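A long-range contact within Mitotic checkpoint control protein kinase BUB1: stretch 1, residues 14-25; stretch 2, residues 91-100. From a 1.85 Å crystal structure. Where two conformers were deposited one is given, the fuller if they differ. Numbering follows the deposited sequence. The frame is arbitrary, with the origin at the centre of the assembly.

Stretch 1, residues 14-25: LISSLLESIDFS
Stretch 2 91-100: NYWEFYICLE

Two helical segments of one chain, at least 68 residues apart in sequence where they touch, pack mainly through apolar and aromatic side-chain atoms; no hydrogen bond crosses between them, and 464 Å² of surface is buried, both sides summed. Stretch 1 enters as a helix, turns through Ile 22 and Asp 23, and starts a second helix at Phe 24. Stretch 2 is a helix that runs on past Glu 100, with Asn 91 at its N-cap, where OD1 accepts from Glu 94 N at 2.9 Å. The axes of helix 14-21 and helix 92-100 approach to 10.9 Å, their N-to-C directions 51° apart. Register is set by two pairs: Ile 15 CA lies 7.2 Å from Trp 93 CA, and Phe 24 CA lies 7.6 Å from Tyr 96 CA.

Leu 14 (-62/-47) is out of reach. Ile 15 (phi/psi -55/-48; chi1 m, chi2 m) points toward stretch 2 and lays its CD1 over one face of the Trp 93 indole, 3.7 Å from the centroid of the six-membered ring and 5° off its normal, while its CG2 is 3.7 Å from Trp 93 CE3. Trp 93 (-58/-43; chi1 t, chi2 -106°) has its CA-to-CB bond pointing sideways, and its broad ring meets three aliphatic residues, Ile 15, Leu 18 and Leu 19; its NE1 is hydrogen-bonded elsewhere in the structure. Ser 16 points away and Ser 17 is exposed, small polar residues off the contact. Leu 18 (m, t) adds CD1 at 4.1 Å from Trp 93 CH2. Leu 19 (-63/-38; m, t) starts sideways but its buried end comes nearer: CD1 is 3.8 Å from Tyr 92 CB, and CD2 is 3.7 Å from Trp 93 CE3 and 3.9 Å from Tyr 96 CB. A forked leucine suits this place between three neighbours.

Glu 20 and Ser 21 face out of reach; Ser 21 OG (chi1 p) donates to Leu 18 O at 2.6 Å. At Ile 22 (-111/13; p, t) the backbone leaves helical geometry, and CD1 comes to 3.3 Å from Tyr 96 CE1. Asp 23 (53/52) takes a left-handed conformation at the N-cap of the next helix, without a side-chain capping bond. The turn is tied by Phe 24 N to Leu 19 O at 3.0 Å.

Phe 24 (-66/-42; chi1 t, chi2 63°) has the largest area covered by the other stretch, 99 Å², a buried knob among Tyr 92, Phe 95, Tyr 96 and Leu 99. Its CZ is 3.6 Å from Tyr 96 CB, which lies over the ring face 3.9 Å from the centroid, and 4.2 Å from Phe 95 CB; its CE2 is 3.5 Å from Tyr 92 O, and Leu 99 CD1 meets the ring edge 3.9 Å from CE1 of Phe 24. Tyr 96 (chi1 t, chi2 79°) turns its ring edge toward the Phe 24 face, offset, with centroids 5.7 Å apart and planes at 85°. Tyr 92 (chi1 m, chi2 -83°) sets out toward stretch 1, but its ring end leads away. Ser 25 is exposed.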

ATOM      1  N   LEU A  14      12.870 -19.523  -1.147  1.00 37.29           N
ATOM      2  CA  LEU A  14      12.403 -19.398   0.231  1.00 43.00           C
ATOM      3  C   LEU A  14      10.876 -19.351   0.248  1.00 39.34           C
ATOM      4  O   LEU A  14      10.230 -20.061   1.023  1.00 28.96           O
ATOM      5  CB  LEU A  14      12.976 -18.142   0.883  1.00 45.23           C
ATOM      6  CG  LEU A  14      12.289 -17.673   2.167  1.00 45.01           C
ATOM      7  CD1 LEU A  14      12.615 -18.568   3.355  1.00 41.17           C
ATOM      8  CD2 LEU A  14      12.638 -16.223   2.466  1.00 48.93           C
ATOM      9  N   ILE A  15      10.307 -18.520  -0.625  1.00 33.83           N
ATOM     10  CA  ILE A  15       8.855 -18.402  -0.760  1.00 32.37           C
ATOM     11  C   ILE A  15       8.187 -19.755  -1.042  1.00 31.63           C
ATOM     12  O   ILE A  15       7.195 -20.116  -0.400  1.00 27.61           O
ATOM     13  CB  ILE A  15       8.469 -17.405  -1.878  1.00 33.06           C
ATOM     14  CG1 ILE A  15       8.907 -15.983  -1.519  1.00 35.07           C
ATOM     15  CG2 ILE A  15       6.970 -17.460  -2.149  1.00 26.55           C
ATOM     16  CD1 ILE A  15       8.538 -15.570  -0.116  1.00 35.55           C
ATOM     17  N   SER A  16       8.729 -20.497  -2.005  1.00 27.55           N
ATOM     18  CA  SER A  16       8.210 -21.825  -2.315  1.00 29.79           C
ATOM     19  C   SER A  16       8.290 -22.730  -1.094  1.00 31.79           C
ATOM     20  O   SER A  16       7.339 -23.452  -0.782  1.00 33.08           O
ATOM     21  CB  SER A  16       8.967 -22.447  -3.486  1.00 37.27           C
ATOM     22  OG  SER A  16       8.733 -21.706  -4.665  1.00 43.00           O
ATOM     23  N   SER A  17       9.431 -22.679  -0.410  1.00 30.70           N
ATOM     24  CA  SER A  17       9.655 -23.477   0.793  1.00 39.13           C
ATOM     25  C   SER A  17       8.638 -23.153   1.882  1.00 33.34           C
ATOM     26  O   SER A  17       8.080 -24.053   2.513  1.00 34.54           O
ATOM     27  CB  SER A  17      11.074 -23.256   1.325  1.00 45.33           C
ATOM     28  OG  SER A  17      11.140 -23.492   2.720  1.00 53.17           O
ATOM     29  N   LEU A  18       8.401 -21.862   2.094  1.00 28.14           N
ATOM     30  CA  LEU A  18       7.479 -21.414   3.134  1.00 35.19           C
ATOM     31  C   LEU A  18       6.053 -21.879   2.856  1.00 32.47           C
ATOM     32  O   LEU A  18       5.373 -22.394   3.750  1.00 28.55           O
ATOM     33  CB  LEU A  18       7.525 -19.891   3.271  1.00 36.88           C
ATOM     34  CG  LEU A  18       8.823 -19.299   3.822  1.00 36.85           C
ATOM     35  CD1 LEU A  18       8.828 -17.784   3.705  1.00 30.76           C
ATOM     36  CD2 LEU A  18       9.028 -19.726   5.262  1.00 34.01           C
ATOM     37  N   LEU A  19       5.607 -21.694   1.615  1.00 26.76           N
ATOM     38  CA  LEU A  19       4.258 -22.093   1.218  1.00 27.03           C
ATOM     39  C   LEU A  19       4.079 -23.604   1.339  1.00 28.29           C
ATOM     40  O   LEU A  19       3.014 -24.091   1.743  1.00 30.49           O
ATOM     41  CB  LEU A  19       3.950 -21.623  -0.207  1.00 22.17           C
ATOM     42  CG  LEU A  19       3.852 -20.104  -0.365  1.00 24.41           C
ATOM     43  CD1 LEU A  19       3.534 -19.718  -1.804  1.00 23.97           C
ATOM     44  CD2 LEU A  19       2.801 -19.549   0.588  1.00 20.70           C
ATOM     45  N   GLU A  20       5.119 -24.352   0.993  1.00 27.61           N
ATOM     46  CA  GLU A  20       5.051 -25.803   1.122  1.00 33.40           C
ATOM     47  C   GLU A  20       5.062 -26.228   2.590  1.00 31.60           C
ATOM     48  O   GLU A  20       4.427 -27.216   2.955  1.00 35.04           O
ATOM     49  CB  GLU A  20       6.170 -26.482   0.321  1.00 42.54           C
ATOM     50  CG  GLU A  20       5.833 -26.634  -1.163  1.00 55.65           C
ATOM     51  CD  GLU A  20       7.063 -26.676  -2.051  1.00 68.67           C
ATOM     52  OE1 GLU A  20       8.179 -26.822  -1.510  1.00 74.64           O
ATOM     53  OE2 GLU A  20       6.913 -26.557  -3.287  1.00 70.07           O
ATOM     54  N   SER A  21       5.754 -25.466   3.434  1.00 31.52           N
ATOM     55  CA  SER A  21       5.848 -25.805   4.856  1.00 40.93           C
ATOM     56  C   SER A  21       4.490 -25.710   5.560  1.00 39.77           C
ATOM     57  O   SER A  21       4.263 -26.356   6.585  1.00 34.96           O
ATOM     58  CB  SER A  21       6.876 -24.918   5.567  1.00 35.62           C
ATOM     59  OG  SER A  21       6.347 -23.636   5.843  1.00 32.60           O
ATOM     60  N   ILE A  22       3.585 -24.913   4.997  1.00 32.83           N
ATOM     61  CA  ILE A  22       2.254 -24.745   5.571  1.00 30.60           C
ATOM     62  C   ILE A  22       1.158 -25.363   4.699  1.00 31.74           C
ATOM     63  O   ILE A  22      -0.031 -25.100   4.918  1.00 28.66           O
ATOM     64  CB  ILE A  22       1.921 -23.263   5.795  1.00 30.59           C
ATOM     65  CG1 ILE A  22       1.868 -22.520   4.457  1.00 27.33           C
ATOM     66  CG2 ILE A  22       2.941 -22.619   6.728  1.00 33.60           C
ATOM     67  CD1 ILE A  22       1.436 -21.099   4.582  1.00 27.38           C
ATOM     68  N   ASP A  23       1.559 -26.173   3.719  1.00 25.39           N
ATOM     69  CA  ASP A  23       0.611 -26.880   2.851  1.00 25.24           C
ATOM     70  C   ASP A  23      -0.404 -25.925   2.217  1.00 26.26           C
ATOM     71  O   ASP A  23      -1.616 -26.134   2.311  1.00 25.60           O
ATOM     72  CB  ASP A  23      -0.107 -27.990   3.630  1.00 31.51           C
ATOM     73  CG  ASP A  23       0.845 -29.063   4.139  1.00 43.59           C
ATOM     74  OD1 ASP A  23       1.662 -29.565   3.340  1.00 44.35           O
ATOM     75  OD2 ASP A  23       0.768 -29.398   5.340  1.00 46.81           O
ATOM     76  N   PHE A  24       0.102 -24.873   1.583  1.00 23.71           N
ATOM     77  CA  PHE A  24      -0.755 -23.832   1.034  1.00 22.16           C
ATOM     78  C   PHE A  24      -1.638 -24.335  -0.117  1.00 25.69           C
ATOM     79  O   PHE A  24      -2.818 -23.990  -0.188  1.00 24.97           O
ATOM     80  CB  PHE A  24       0.082 -22.631   0.586  1.00 19.44           C
ATOM     81  CG  PHE A  24      -0.741 -21.445   0.178  1.00 17.62           C
ATOM     82  CD1 PHE A  24      -1.568 -20.811   1.099  1.00 16.95           C
ATOM     83  CD2 PHE A  24      -0.699 -20.973  -1.122  1.00 17.33           C
ATOM     84  CE1 PHE A  24      -2.336 -19.718   0.729  1.00 16.65           C
ATOM     85  CE2 PHE A  24      -1.457 -19.879  -1.507  1.00 17.04           C
ATOM     86  CZ  PHE A  24      -2.278 -19.248  -0.583  1.00 18.84           C
ATOM     87  N   SER A  25      -1.077 -25.149  -1.009  1.00 27.71           N
ATOM     88  CA  SER A  25      -1.832 -25.640  -2.163  1.00 24.11           C
ATOM     89  C   SER A  25      -3.024 -26.490  -1.731  1.00 27.27           C
ATOM     90  O   SER A  25      -4.121 -26.380  -2.281  1.00 26.58           O
ATOM     91  CB  SER A  25      -0.922 -26.435  -3.104  1.00 34.88           C
ATOM     92  OG  SER A  25      -0.359 -27.550  -2.436  1.00 43.50           O
ATOM     93  N   ASN A  91       1.416 -16.134  -8.918  1.00 19.05           N
ATOM     94  CA  ASN A  91       1.840 -15.573  -7.643  1.00 24.69           C
ATOM     95  C   ASN A  91       0.968 -16.128  -6.519  1.00 25.09           C
ATOM     96  O   ASN A  91      -0.035 -15.521  -6.131  1.00 18.66           O
ATOM     97  CB  ASN A  91       1.797 -14.041  -7.682  1.00 23.36           C
ATOM     98  CG  ASN A  91       2.573 -13.405  -6.541  1.00 22.56           C
ATOM     99  OD1 ASN A  91       2.765 -14.016  -5.485  1.00 26.41           O
ATOM    100  ND2 ASN A  91       3.027 -12.174  -6.747  1.00 18.93           N
ATOM    101  N   TYR A  92       1.335 -17.306  -6.023  1.00 20.81           N
ATOM    102  CA  TYR A  92       0.604 -17.917  -4.919  1.00 17.16           C
ATOM    103  C   TYR A  92       0.798 -17.076  -3.671  1.00 16.46           C
ATOM    104  O   TYR A  92      -0.119 -16.926  -2.860  1.00 16.91           O
ATOM    105  CB  TYR A  92       1.109 -19.336  -4.661  1.00 16.25           C
ATOM    106  CG  TYR A  92       0.878 -20.288  -5.809  1.00 20.82           C
ATOM    107  CD1 TYR A  92      -0.346 -20.922  -5.973  1.00 20.11           C
ATOM    108  CD2 TYR A  92       1.886 -20.553  -6.732  1.00 26.34           C
ATOM    109  CE1 TYR A  92      -0.560 -21.795  -7.019  1.00 24.85           C
ATOM    110  CE2 TYR A  92       1.679 -21.431  -7.783  1.00 21.38           C
ATOM    111  CZ  TYR A  92       0.450 -22.041  -7.918  1.00 22.66           C
ATOM    112  OH  TYR A  92       0.218 -22.908  -8.958  1.00 27.36           O
ATOM    113  N   TRP A  93       1.999 -16.523  -3.528  1.00 18.58           N
ATOM    114  CA  TRP A  93       2.378 -15.781  -2.328  1.00 19.52           C
ATOM    115  C   TRP A  93       1.450 -14.608  -2.051  1.00 24.21           C
ATOM    116  O   TRP A  93       1.051 -14.375  -0.907  1.00 14.36           O
ATOM    117  CB  TRP A  93       3.823 -15.293  -2.451  1.00 22.38           C
ATOM    118  CG  TRP A  93       4.322 -14.545  -1.248  1.00 23.75           C
ATOM    119  CD1 TRP A  93       4.521 -13.190  -1.136  1.00 23.90           C
ATOM    120  CD2 TRP A  93       4.686 -15.110   0.017  1.00 21.94           C
ATOM    121  NE1 TRP A  93       4.988 -12.886   0.126  1.00 21.88           N
ATOM    122  CE2 TRP A  93       5.100 -14.046   0.848  1.00 22.97           C
ATOM    123  CE3 TRP A  93       4.706 -16.414   0.525  1.00 21.09           C
ATOM    124  CZ2 TRP A  93       5.527 -14.255   2.164  1.00 20.51           C
ATOM    125  CZ3 TRP A  93       5.127 -16.616   1.825  1.00 23.69           C
ATOM    126  CH2 TRP A  93       5.532 -15.546   2.631  1.00 23.32           C
ATOM    127  N   GLU A  94       1.109 -13.866  -3.098  1.00 19.71           N
ATOM    128  CA  GLU A  94       0.196 -12.743  -2.941  1.00 17.77           C
ATOM    129  C   GLU A  94      -1.153 -13.182  -2.350  1.00 17.48           C
ATOM    130  O   GLU A  94      -1.695 -12.516  -1.462  1.00 17.20           O
ATOM    131  CB  GLU A  94       0.005 -12.024  -4.277  1.00 13.70           C
ATOM    132  CG  GLU A  94      -1.032 -10.923  -4.237  1.00 14.97           C
ATOM    133  CD  GLU A  94      -1.032 -10.115  -5.507  1.00 20.49           C
ATOM    134  OE1 GLU A  94      -0.254 -10.454  -6.424  1.00 17.02           O
ATOM    135  OE2 GLU A  94      -1.803  -9.144  -5.580  1.00 22.01           O
ATOM    136  N   PHE A  95      -1.672 -14.314  -2.824  1.00 13.34           N
ATOM    137  CA  PHE A  95      -2.934 -14.860  -2.337  1.00 13.82           C
ATOM    138  C   PHE A  95      -2.770 -15.226  -0.860  1.00 16.92           C
ATOM    139  O   PHE A  95      -3.627 -14.894  -0.036  1.00 14.23           O
ATOM    140  CB  PHE A  95      -3.345 -16.082  -3.182  1.00 11.96           C
ATOM    141  CG  PHE A  95      -4.789 -16.511  -3.013  1.00 11.68           C
ATOM    142  CD1 PHE A  95      -5.739 -15.654  -2.464  1.00 16.19           C
ATOM    143  CD2 PHE A  95      -5.189 -17.794  -3.395  1.00 15.63           C
ATOM    144  CE1 PHE A  95      -7.068 -16.063  -2.307  1.00 14.24           C
ATOM    145  CE2 PHE A  95      -6.509 -18.212  -3.244  1.00 14.32           C
ATOM    146  CZ  PHE A  95      -7.451 -17.351  -2.697  1.00 16.69           C
ATOM    147  N   TYR A  96      -1.654 -15.871  -0.518  1.00 13.47           N
ATOM    148  CA  TYR A  96      -1.379 -16.224   0.878  1.00 13.54           C
ATOM    149  C   TYR A  96      -1.406 -15.009   1.811  1.00 19.25           C
ATOM    150  O   TYR A  96      -2.098 -15.027   2.830  1.00 16.35           O
ATOM    151  CB  TYR A  96      -0.029 -16.951   1.021  1.00 16.28           C
ATOM    152  CG  TYR A  96       0.455 -16.998   2.465  1.00 21.29           C
ATOM    153  CD1 TYR A  96      -0.064 -17.924   3.364  1.00 21.10           C
ATOM    154  CD2 TYR A  96       1.421 -16.104   2.929  1.00 15.44           C
ATOM    155  CE1 TYR A  96       0.360 -17.955   4.691  1.00 24.30           C
ATOM    156  CE2 TYR A  96       1.855 -16.129   4.256  1.00 16.97           C
ATOM    157  CZ  TYR A  96       1.322 -17.059   5.126  1.00 21.78           C
ATOM    158  OH  TYR A  96       1.746 -17.098   6.439  1.00 20.76           O
ATOM    159  N   ILE A  97      -0.649 -13.968   1.467  1.00 13.92           N
ATOM    160  CA  ILE A  97      -0.592 -12.767   2.302  1.00 13.21           C
ATOM    161  C   ILE A  97      -1.985 -12.171   2.514  1.00 14.65           C
ATOM    162  O   ILE A  97      -2.370 -11.843   3.640  1.00 14.92           O
ATOM    163  CB  ILE A  97       0.340 -11.681   1.702  1.00 10.23           C
ATOM    164  CG1 ILE A  97       1.808 -12.138   1.719  1.00 18.13           C
ATOM    165  CG2 ILE A  97       0.157 -10.351   2.446  1.00 11.27           C
ATOM    166  CD1 ILE A  97       2.380 -12.425   3.115  1.00 17.95           C
ATOM    167  N   CYS A  98      -2.744 -12.042   1.430  1.00 14.13           N
ATOM    168  CA  CYS A  98      -4.067 -11.430   1.498  0.50 13.58           C
ATOM    169  C   CYS A  98      -5.021 -12.238   2.353  1.00 12.32           C
ATOM    170  O   CYS A  98      -5.787 -11.681   3.139  1.00 16.60           O
ATOM    171  CB  CYS A  98      -4.650 -11.257   0.100  0.50 15.54           C
ATOM    172  SG  CYS A  98      -3.883  -9.922  -0.805  0.50 12.06           S
ATOM    173  N   LEU A  99      -4.972 -13.557   2.204  1.00 13.07           N
ATOM    174  CA  LEU A  99      -5.788 -14.430   3.039  1.00 14.45           C
ATOM    175  C   LEU A  99      -5.428 -14.220   4.514  1.00 16.21           C
ATOM    176  O   LEU A  99      -6.316 -14.123   5.375  1.00 17.15           O
ATOM    177  CB  LEU A  99      -5.575 -15.893   2.634  1.00 13.62           C
ATOM    178  CG  LEU A  99      -6.192 -16.302   1.293  1.00 15.19           C
ATOM    179  CD1 LEU A  99      -5.642 -17.647   0.822  1.00 13.99           C
ATOM    180  CD2 LEU A  99      -7.712 -16.358   1.400  1.00 15.47           C
ATOM    181  N   GLU A 100      -4.128 -14.145   4.806  1.00 16.90           N
ATOM    182  CA  GLU A 100      -3.670 -14.003   6.194  1.00 18.34           C
ATOM    183  C   GLU A 100      -4.079 -12.667   6.777  1.00 16.64           C
ATOM    184  O   GLU A 100      -4.519 -12.596   7.923  1.00 14.60           O
ATOM    185  CB  GLU A 100      -2.150 -14.178   6.304  1.00 16.42           C
ATOM    186  CG  GLU A 100      -1.692 -15.634   6.349  1.00 20.47           C
ATOM    187  CD  GLU A 100      -2.384 -16.430   7.444  1.00 24.19           C
ATOM    188  OE1 GLU A 100      -2.112 -16.175   8.638  1.00 25.31           O
ATOM    189  OE2 GLU A 100      -3.209 -17.298   7.110  1.00 30.58           O
TER